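Local structure of guanylate kinase (3TR0) at residues Leu151-Ala154 / Arg155-Met158; His182-Ser185 / Ala186-Gln190. The protein catalyses transfer of a phosphate from ATP to GMP, giving ADP and GDP, a step predicted to be essential for recycling GMP. All coordinates share one frame; numbering follows the deposited sequence.

Contact 1: residues Leu151-Ala154 / Arg155-Met158; sequences LALA and REEM
Leu153 and Glu157, one turn apart near the C-terminal end of helix 147-158, are linked by a backbone bond and bridged by a water. Glu157 N donates to Leu153 O at 3.0 Å, and the water lies within hydrogen-bonding distance of the same Leu153 O and of Glu157 OE1, 3.0 Å from the water oxygen. Glu157 reaches that water because its CG lies anti to the backbone N (chi1 -177°) and the chain then bends at chi2.

The other i to i+4 bonds run from Arg155 N to Leu151 O and from Met158 N to Ala154 O (2.9 Å); the one from Glu156 N to Ala152 O, at 3.3 Å, is weak.

Side-chain contacts span three or four residues. Selenomethionine Met158 folds back at chi3 (-61°), bringing its CE within 4.3 Å of Ala154 CB. Glu156, extended beyond CG, passes over the preceding turn, CG lying 3.2 Å from Ala152 O. Its OE1 comes to 3.6 Å from Leu153 CD2, where the two side chains cross at a slant.

The helix has one face turned to helix 129-137, where Leu151 meets Leu132 and Arg133 while Arg155 and Met158 meet Ile129. Ala154 and Met158 pack on Pro15 of the predicted ATP-binding loop, and Glu157, whose side chain comes about 4 Å from bound GMP, accepts a weak hydrogen bond through OE2 from Trp106 N. Phe123 of strand 120-125 touches Glu157 and Met158, and Leu205 of the second subunit packs against Arg155 and Met158.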
loop_
_atom_site.group_PDB
_atom_site.type_symbol
_atom_site.label_atom_id
_atom_site.label_comp_id
_atom_site.label_asym_id
_atom_site.label_seq_id
_atom_site.Cartn_x
_atom_site.Cartn_y
_atom_site.Cartn_z
ATOM N N LEU A 151 -4.778 -31.237 -0.079
ATOM C CA LEU A 151 -4.800 -30.517 -1.349
ATOM C C LEU A 151 -6.216 -30.091 -1.715
ATOM O O LEU A 151 -6.427 -29.018 -2.283
ATOM C CB LEU A 151 -4.175 -31.348 -2.469
ATOM C CG LEU A 151 -2.653 -31.483 -2.403
ATOM C CD1 LEU A 151 -2.151 -32.384 -3.512
ATOM C CD2 LEU A 151 -1.985 -30.118 -2.480
ATOM N N ALA A 152 -7.187 -30.932 -1.378
ATOM C CA ALA A 152 -8.589 -30.587 -1.581
ATOM C C ALA A 152 -8.960 -29.370 -0.736
ATOM O O ALA A 152 -9.659 -28.471 -1.202
ATOM C CB ALA A 152 -9.477 -31.768 -1.240
ATOM N N LEU A 153 -8.483 -29.343 0.504
ATOM C CA LEU A 153 -8.719 -28.204 1.386
ATOM C C LEU A 153 -7.972 -26.964 0.904
ATOM O O LEU A 153 -8.356 -25.838 1.217
ATOM C CB LEU A 153 -8.304 -28.526 2.822
ATOM C CG LEU A 153 -9.207 -29.471 3.617
ATOM C CD1 LEU A 153 -8.733 -29.566 5.061
ATOM C CD2 LEU A 153 -10.650 -28.996 3.555
ATOM N N ALA A 154 -6.902 -27.179 0.148
ATOM C CA ALA A 154 -6.098 -26.074 -0.371
ATOM C C ALA A 154 -6.821 -25.342 -1.495
ATOM O O ALA A 154 -6.773 -24.113 -1.583
ATOM C CB ALA A 154 -4.746 -26.579 -0.846
ATOM N N ARG A 155 -7.490 -26.099 -2.357
ATOM C CA ARG A 155 -8.238 -25.508 -3.458
ATOM C C ARG A 155 -9.453 -24.746 -2.948
ATOM O O ARG A 155 -9.874 -23.760 -3.549
ATOM C CB ARG A 155 -8.669 -26.578 -4.461
ATOM C CG ARG A 155 -7.539 -27.101 -5.323
ATOM C CD ARG A 155 -8.074 -27.736 -6.595
ATOM N NE ARG A 155 -7.040 -27.852 -7.619
ATOM C CZ ARG A 155 -7.273 -28.206 -8.878
ATOM N NH1 ARG A 155 -8.509 -28.480 -9.275
ATOM N NH2 ARG A 155 -6.270 -28.284 -9.742
ATOM N N GLU A 156 -10.014 -25.212 -1.838
ATOM C CA GLU A 156 -11.159 -24.554 -1.225
ATOM C C GLU A 156 -10.715 -23.298 -0.490
ATOM O O GLU A 156 -11.430 -22.296 -0.463
ATOM C CB GLU A 156 -11.871 -25.505 -0.261
ATOM C CG GLU A 156 -12.407 -26.765 -0.918
ATOM C CD GLU A 156 -13.064 -27.702 0.076
ATOM O OE1 GLU A 156 -12.989 -27.428 1.293
ATOM O OE2 GLU A 156 -13.655 -28.713 -0.359
ATOM N N GLU A 157 -9.532 -23.359 0.115
ATOM C CA GLU A 157 -8.945 -22.183 0.738
ATOM C C GLU A 157 -8.692 -21.132 -0.336
ATOM O O GLU A 157 -8.979 -19.953 -0.145
ATOM C CB GLU A 157 -7.633 -22.537 1.444
ATOM C CG GLU A 157 -6.975 -21.369 2.184
ATOM C CD GLU A 157 -7.527 -21.174 3.587
ATOM O OE1 GLU A 157 -8.348 -22.008 4.022
ATOM O OE2 GLU A 157 -7.138 -20.192 4.259
HETATM N N MSE A 158 -8.163 -21.566 -1.477
HETATM C CA MSE A 158 -7.793 -20.626 -2.535
HETATM C C MSE A 158 -8.998 -19.978 -3.215
HETATM O O MSE A 158 -8.899 -18.864 -3.720
HETATM C CB MSE A 158 -6.870 -21.290 -3.559
HETATM C CG MSE A 158 -5.399 -21.154 -3.207
HETATM SE SE MSE A 158 -4.235 -22.068 -4.456
HETATM C CE MSE A 158 -4.898 -23.884 -4.206
HETATM O O HOH W 1 -10.154 -24.394 3.450
#

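Contact 2: residues His182-Ser185 / Ala186-Gln190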
loop_
_atom_site.group_PDB
_atom_site.type_symbol
_atom_site.label_atom_id
_atom_site.label_comp_id
_atom_site.label_asym_id
_atom_site.label_seq_id
_atom_site.Cartn_x
_atom_site.Cartn_y
_atom_site.Cartn_z
ATOM N N HIS A 182 6.504 -4.092 1.029
ATOM C CA HIS A 182 5.817 -2.978 0.376
ATOM C C HIS A 182 4.443 -2.755 0.998
ATOM O O HIS A 182 4.050 -1.621 1.263
ATOM C CB HIS A 182 5.643 -3.225 -1.133
ATOM C CG HIS A 182 6.911 -3.105 -1.924
ATOM N ND1 HIS A 182 7.865 -2.146 -1.665
ATOM C CD2 HIS A 182 7.377 -3.824 -2.974
ATOM C CE1 HIS A 182 8.864 -2.279 -2.518
ATOM N NE2 HIS A 182 8.593 -3.289 -3.324
ATOM N N ILE A 183 3.709 -3.842 1.209
ATOM C CA ILE A 183 2.326 -3.751 1.662
ATOM C C ILE A 183 2.228 -3.174 3.074
ATOM O O ILE A 183 1.411 -2.294 3.338
ATOM C CB ILE A 183 1.611 -5.112 1.573
ATOM C CG1 ILE A 183 1.410 -5.504 0.102
ATOM C CG2 ILE A 183 0.275 -5.066 2.305
ATOM C CD1 ILE A 183 1.142 -6.990 -0.117
ATOM N N ILE A 184 3.057 -3.675 3.982
ATOM C CA ILE A 184 3.059 -3.165 5.348
ATOM C C ILE A 184 3.613 -1.745 5.403
ATOM O O ILE A 184 3.089 -0.891 6.117
ATOM C CB ILE A 184 3.849 -4.086 6.294
ATOM C CG1 ILE A 184 3.082 -5.392 6.491
ATOM C CG2 ILE A 184 4.090 -3.395 7.637
ATOM C CD1 ILE A 184 3.899 -6.510 7.090
ATOM N N SER A 185 4.664 -1.493 4.630
ATOM C CA SER A 185 5.288 -0.172 4.601
ATOM C C SER A 185 4.321 0.901 4.096
ATOM O O SER A 185 4.295 2.018 4.617
ATOM C CB SER A 185 6.555 -0.199 3.740
ATOM O OG SER A 185 7.554 -1.025 4.325
ATOM N N ALA A 186 3.535 0.561 3.079
ATOM C CA ALA A 186 2.547 1.488 2.530
ATOM C C ALA A 186 1.437 1.777 3.536
ATOM O O ALA A 186 0.976 2.909 3.646
ATOM C CB ALA A 186 1.956 0.943 1.227
ATOM N N GLU A 187 0.995 0.749 4.256
ATOM C CA GLU A 187 -0.040 0.937 5.271
ATOM C C GLU A 187 0.415 1.970 6.290
ATOM O O GLU A 187 -0.372 2.799 6.751
ATOM C CB GLU A 187 -0.353 -0.385 5.980
ATOM C CG GLU A 187 -1.572 -0.332 6.901
ATOM C CD GLU A 187 -1.272 0.212 8.290
ATOM O OE1 GLU A 187 -0.087 0.397 8.641
ATOM O OE2 GLU A 187 -2.241 0.462 9.034
ATOM N N ARG A 188 1.696 1.921 6.631
ATOM C CA ARG A 188 2.246 2.790 7.666
ATOM C C ARG A 188 2.412 4.223 7.186
ATOM O O ARG A 188 2.778 5.104 7.963
ATOM C CB ARG A 188 3.588 2.248 8.150
ATOM C CG ARG A 188 3.479 0.934 8.926
ATOM C CD ARG A 188 4.849 0.312 9.131
ATOM N NE ARG A 188 4.836 -0.710 10.175
ATOM C CZ ARG A 188 5.912 -1.382 10.572
ATOM N NH1 ARG A 188 7.088 -1.151 10.005
ATOM N NH2 ARG A 188 5.810 -2.292 11.533
ATOM N N LEU A 189 2.166 4.446 5.899
ATOM C CA LEU A 189 2.237 5.790 5.326
ATOM C C LEU A 189 0.847 6.358 5.070
ATOM O O LEU A 189 0.713 7.463 4.557
ATOM C CB LEU A 189 3.029 5.780 4.013
ATOM C CG LEU A 189 4.493 5.349 4.065
ATOM C CD1 LEU A 189 5.016 5.010 2.674
ATOM C CD2 LEU A 189 5.355 6.415 4.711
ATOM N N GLN A 190 -0.188 5.595 5.410
ATOM C CA GLN A 190 -1.563 6.060 5.244
ATOM C C GLN A 190 -1.829 7.293 6.097
ATOM O O GLN A 190 -1.267 7.436 7.182
ATOM C CB GLN A 190 -2.551 4.960 5.635
ATOM C CG GLN A 190 -2.553 3.773 4.692
ATOM C CD GLN A 190 -3.516 2.692 5.127
ATOM O OE1 GLN A 190 -4.201 2.821 6.144
ATOM N NE2 GLN A 190 -3.571 1.615 4.360
#
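Ile184 lies alongside Arg188 one turn later, both side chains pointing the same way. The methyl CG2 of Ile184 sits over one face of the Arg188 guanidinium, displaced toward its rim, 3.8 Å from NE. Ile184 is modelled in two conformers, and this contact is that of one of them. With chi1 at -68° and the chain extended from CG to NE, Arg188 runs past the preceding turn, its CG 3.4 Å from Ile184 O, and carries its flat end to this methyl. The guanidinium is also gripped from outside the helix, by a salt bridge from NE to Asp99 OD2 and a hydrogen bond from NH2 to Ala32 O.

Backbone bonds of the i to i+4 kind run through this stretch. Ala186 N donates to His182 O at 2.9 Å and Glu187 N to Ile183 O at 3.2 Å. Arg188 N serves two carbonyls, Ile184 O at 3.2 Å and, weakly, Ser185 O at 3.3 Å. A type I turn from Glu187 to Gln190 follows, with Gln190 N bonded to Glu187 O; Gln190 is the N-cap of the next helix. Within this bend Leu189 packs back on the helix, its CG 3.4 Å from Ser185 O.

Ile184 and Arg188 pack on Leu31, in a loop, and on Ile34 of strand 34-36, while Ile184 and Glu187 reach Phe10 of strand 9-13 and Glu187 OE2 accepts from Asn8 ND2, just before that strand. Helix 191-197 touches Glu187 through Val193, and on the second subunit His182 ND1 is hydrogen-bonded to ND1 of that subunit's His182.

Both contacts are local and neither closes a long loop: contact 1 lies within one helix, contact 2 runs from a helix into the turn that follows it. From the N terminus the chain first lays down four strands of the parallel sheet, with the mixed sheet inserted among them, and helix 129-137; contact 1 then falls at the end of helix 147-158. Strand 166-169, an outermost strand of the parallel sheet, separates it from contact 2. The two therefore stand in series, neither nested nor crossing, with centres 29 Å apart. Contact 1 belongs to the nucleotide-binding side, contact 2 packs on strands 34-36 and 9-13 of the same sheet; both meet the second subunit.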